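Local coordinates for prephenate dehydrogenase (Corynebacterium glutamicum ATCC 13032, PDB 3KTD), which probably catalyses the NAD(P)+-dependent oxidative decarboxylation of prephenate to 4-hydroxyphenylpyruvate, a step towards tyrosine, at the interface of chains A and B. Sequence-based numbering; all coordinates share one arbitrary frame. Chains: chain A/B, Prephenate dehydrogenase.

Both contacts belong to one two-fold symmetric interface; their C-alpha centres lie about 25 Å apart, and they share no residue. Contact 1 pairs the same helix from both subunits, 249-270 in chain A and 249-271 in chain B, around a salt bridge. Contact 2 draws on helices 187-214, 216-222, 225-230 and 278-292 and a loop carrying B:Met126, and is mainly apolar, built around a valine and a pair of tyrosine rings. Each has a twin with the chains exchanged. Most of these residues fall in the family's dimerization region, in keeping with a dimer; the B:Met126 loop comes from the nucleotide-binding part.

Contact 1: the interface of chains A and B. Residues chain A 253, 256-257, 260; chain B 264, 267, 271.
The guanidinium of B:Arg267 has the carboxylate of A:Asp257 at its edge and the methyl CG1 of A:Val253 on one face. That methyl stands 3.2 Å above the plane, displaced away from NH1, towards the rim that binds the carboxylate, and the valine side chain stands roughly perpendicular to the arginine. One turn back along the chain B helix, methyl CD1 of A:Leu260 lies above the plane of the B:His264 ring, towards its ND1-CE1 side and 4.0 Å from ND1. Carboxylate and guanidinium are tilted by only 10° from each other, so the pair forms a nearly flat, side-on fork. NE of B:Arg267 gives its N-H to OD1 of A:Asp257 at 2.5 Å, while NH2 reaches OD2 at 2.8 Å. Each carboxylate oxygen accepts on its syn lone pair, and both bonds run fairly straight, 167° at the hydrogen for the first. With a donor on each oxygen, the carboxylate is restrained from turning about its CB-CG bond.

The arginine reaches across because its CG is anti to the backbone N (chi1 -170°) and the chain stays extended as far as NE. Its aliphatic root is used too: CB meets methyl CD2 of A:Leu256 at 4.0 Å. At the far end of the patch B:Thr271 brings its CG2 to within 4.1 Å of A:Val253 CG2. Its hydroxyl OG1 turns back to its own helix and donates to the carbonyl O of B:Arg267 at 2.7 Å.

Apolar contacts therefore flank the ion pair along both helices, and the methyl over the guanidinium could strengthen the attraction by partly shielding it from water. As part of the two-fold interface, the site ties helix 249-270 of one subunit to its counterpart in the other, probably helping to hold the dimer together and the two helices in register.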
# COMPACT_ATOMS: atom_id res chain seq x y z
N VAL A 253 -4.24 -17.76 -9.60
CA VAL A 253 -5.65 -18.07 -9.42
C VAL A 253 -5.88 -18.73 -8.06
O VAL A 253 -6.87 -18.41 -7.40
CB VAL A 253 -6.20 -18.95 -10.56
CG1 VAL A 253 -7.61 -19.43 -10.26
CG2 VAL A 253 -6.17 -18.16 -11.86
N LEU A 256 -5.73 -15.79 -5.80
CA LEU A 256 -6.90 -14.93 -5.96
C LEU A 256 -8.18 -15.58 -5.39
O LEU A 256 -9.04 -14.87 -4.87
CB LEU A 256 -7.08 -14.55 -7.44
CG LEU A 256 -8.23 -13.61 -7.83
CD1 LEU A 256 -8.24 -12.35 -6.99
CD2 LEU A 256 -8.13 -13.25 -9.30
N ASP A 257 -8.28 -16.90 -5.48
CA ASP A 257 -9.42 -17.64 -4.93
C ASP A 257 -9.46 -17.57 -3.42
O ASP A 257 -10.54 -17.60 -2.83
CB ASP A 257 -9.42 -19.10 -5.36
CG ASP A 257 -9.95 -19.29 -6.77
OD1 ASP A 257 -10.18 -18.28 -7.46
OD2 ASP A 257 -10.14 -20.45 -7.19
N LEU A 260 -10.86 -14.11 -2.82
CA LEU A 260 -12.31 -14.07 -3.03
C LEU A 260 -13.08 -14.76 -1.91
O LEU A 260 -14.15 -14.31 -1.50
CB LEU A 260 -12.68 -14.67 -4.38
CG LEU A 260 -12.18 -13.89 -5.60
CD1 LEU A 260 -12.35 -14.69 -6.88
CD2 LEU A 260 -12.88 -12.54 -5.72
N HIS B 264 -13.46 -11.11 -10.18
CA HIS B 264 -13.97 -12.30 -10.90
C HIS B 264 -13.65 -12.22 -12.39
O HIS B 264 -13.16 -13.18 -12.99
CB HIS B 264 -15.48 -12.43 -10.76
CG HIS B 264 -15.93 -13.06 -9.48
ND1 HIS B 264 -15.60 -14.35 -9.13
CD2 HIS B 264 -16.76 -12.61 -8.51
CE1 HIS B 264 -16.17 -14.65 -7.97
NE2 HIS B 264 -16.88 -13.61 -7.58
N ARG B 267 -10.26 -13.15 -12.90
CA ARG B 267 -10.10 -14.59 -12.77
C ARG B 267 -10.56 -15.30 -14.04
O ARG B 267 -9.98 -16.30 -14.45
CB ARG B 267 -10.88 -15.12 -11.57
CG ARG B 267 -10.55 -16.57 -11.25
CD ARG B 267 -11.54 -17.17 -10.28
NE ARG B 267 -11.10 -18.48 -9.80
CZ ARG B 267 -11.23 -19.62 -10.48
NH1 ARG B 267 -11.76 -19.64 -11.69
NH2 ARG B 267 -10.80 -20.75 -9.93
N THR B 271 -7.88 -17.70 -16.26
CA THR B 271 -8.23 -19.11 -16.43
C THR B 271 -8.39 -19.52 -17.89
O THR B 271 -8.51 -20.71 -18.20
CB THR B 271 -9.55 -19.46 -15.68
OG1 THR B 271 -10.55 -18.45 -15.95
CG2 THR B 271 -9.31 -19.55 -14.18

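Contact 2: the interface of chains A and B. Residues chain A 212, 219-220, 222-223, 226-227; chain B 126, 197, 201, 291.
This is an apolar patch of a two-fold symmetric subunit interface, where helices 187-214 and 278-292 of chain B, with a loop that carries B:Met126, pack against the short helices 216-222 and 225-230 of chain A and the link between them at A:Ala223; it probably helps join the subunits into a dimer. At its middle, B:Val197 wedges between the two short helices and hides 85 Å² of its surface. Its CG1 meets the middle of helix 216-222, with the carbonyl O of A:Ser219 3.3 Å away, and also stands over the rim of one face of the A:Tyr227 ring. CG2 turns the other way, to CA of A:Ala223 at 3.7 Å.

A:Tyr227 crosses B:Val197 at a slant, with CG anti to the backbone N (chi1 -170°), which lays its ring between B:Val197 and B:Tyr291. The two tyrosine side chains run antiparallel past one another. Their planes stand 79° apart, with the CE2 edge of A:Tyr227 over the centre of the B:Tyr291 ring at 4.2 Å above its plane. B:Tyr291 is occupied at its own edge as well, where the carbonyl O of A:Leu220 lies in the ring plane, 3.5 Å from CE1. The same CE1 touches the methyl CB of A:Ala223, so the ring is bordered by chain A on a face and at an edge.

Further along, methyl CG2 of B:Thr201 rests on the backbone of A:Ser226 and on its CB. No polar pair bonds across the patch, so it probably holds by shape and burial of apolar surface. The hydroxyl of B:Thr201 serves its own helix, with OG1 donating to the carbonyl O of B:Val197 at 2.7 Å from above the carbonyl plane. At another corner of the patch, the selenomethionine B:Met126 folds its chain at its middle bonds (chi2 -59°) and places its terminal methyl CE 3.3 Å from the carbonyl O of A:Leu222.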
# COMPACT_ATOMS: atom_id res chain seq x y z
N GLY A 212 -12.27 3.25 -7.01
CA GLY A 212 -12.13 4.64 -6.56
C GLY A 212 -12.46 5.62 -7.67
O GLY A 212 -13.21 6.59 -7.46
N SER A 219 -14.78 11.12 -4.69
CA SER A 219 -13.95 10.00 -4.24
C SER A 219 -12.46 10.25 -4.41
O SER A 219 -11.67 10.05 -3.49
CB SER A 219 -14.36 8.71 -4.96
OG SER A 219 -15.59 8.24 -4.44
N LEU A 220 -12.07 10.71 -5.59
CA LEU A 220 -10.68 10.98 -5.85
C LEU A 220 -10.17 12.15 -5.00
O LEU A 220 -8.98 12.19 -4.65
CB LEU A 220 -10.46 11.24 -7.35
CG LEU A 220 -10.84 10.08 -8.29
CD1 LEU A 220 -10.61 10.48 -9.74
CD2 LEU A 220 -10.08 8.80 -7.95
N LEU A 222 -11.38 12.92 -1.86
CA LEU A 222 -11.30 12.45 -0.47
C LEU A 222 -10.27 11.33 -0.24
O LEU A 222 -9.97 11.00 0.90
CB LEU A 222 -12.66 11.99 0.04
CG LEU A 222 -13.81 13.01 0.04
CD1 LEU A 222 -14.99 12.43 0.83
CD2 LEU A 222 -13.40 14.35 0.61
N ALA A 223 -9.74 10.75 -1.31
CA ALA A 223 -8.76 9.69 -1.13
C ALA A 223 -7.58 10.26 -0.35
O ALA A 223 -7.23 11.42 -0.53
CB ALA A 223 -8.32 9.15 -2.45
N SER A 226 -3.81 6.08 2.78
CA SER A 226 -4.04 4.65 2.64
C SER A 226 -4.30 4.30 1.17
O SER A 226 -3.77 3.32 0.66
CB SER A 226 -5.19 4.17 3.54
OG SER A 226 -6.44 4.73 3.19
N TYR A 227 -5.07 5.14 0.49
CA TYR A 227 -5.40 4.93 -0.92
C TYR A 227 -4.20 5.14 -1.83
O TYR A 227 -3.98 4.36 -2.75
CB TYR A 227 -6.49 5.89 -1.35
CG TYR A 227 -7.06 5.61 -2.71
CD1 TYR A 227 -7.99 4.60 -2.89
CD2 TYR A 227 -6.69 6.37 -3.81
CE1 TYR A 227 -8.53 4.35 -4.14
CE2 TYR A 227 -7.22 6.14 -5.06
CZ TYR A 227 -8.15 5.13 -5.22
OH TYR A 227 -8.68 4.89 -6.47
N MSE B 126 -9.45 13.93 7.02
CA MSE B 126 -8.75 12.74 6.53
C MSE B 126 -7.35 12.81 7.15
O MSE B 126 -6.39 13.19 6.49
CB MSE B 126 -8.63 12.72 4.99
CG MSE B 126 -9.86 13.16 4.18
SE MSE B 126 -11.47 12.14 4.49
CE MSE B 126 -10.81 10.35 4.03
N VAL B 197 -12.69 4.76 -1.15
CA VAL B 197 -11.27 5.15 -1.07
C VAL B 197 -10.59 4.94 0.28
O VAL B 197 -9.37 5.02 0.35
CB VAL B 197 -11.07 6.62 -1.48
CG1 VAL B 197 -11.58 6.85 -2.90
CG2 VAL B 197 -11.77 7.57 -0.50
N THR B 201 -10.28 0.12 1.03
CA THR B 201 -8.83 0.04 1.12
C THR B 201 -8.40 -0.83 2.30
O THR B 201 -7.48 -1.66 2.18
CB THR B 201 -8.20 1.44 1.30
OG1 THR B 201 -8.78 2.36 0.35
CG2 THR B 201 -6.66 1.38 1.14
N TYR B 291 -5.73 9.70 -11.08
CA TYR B 291 -5.62 10.07 -9.67
C TYR B 291 -4.43 11.00 -9.39
O TYR B 291 -4.60 12.04 -8.75
CB TYR B 291 -5.54 8.84 -8.75
CG TYR B 291 -5.30 9.24 -7.32
CD1 TYR B 291 -6.25 9.96 -6.60
CD2 TYR B 291 -4.10 8.93 -6.69
CE1 TYR B 291 -6.01 10.35 -5.28
CE2 TYR B 291 -3.86 9.31 -5.36
CZ TYR B 291 -4.82 10.02 -4.67
OH TYR B 291 -4.58 10.40 -3.37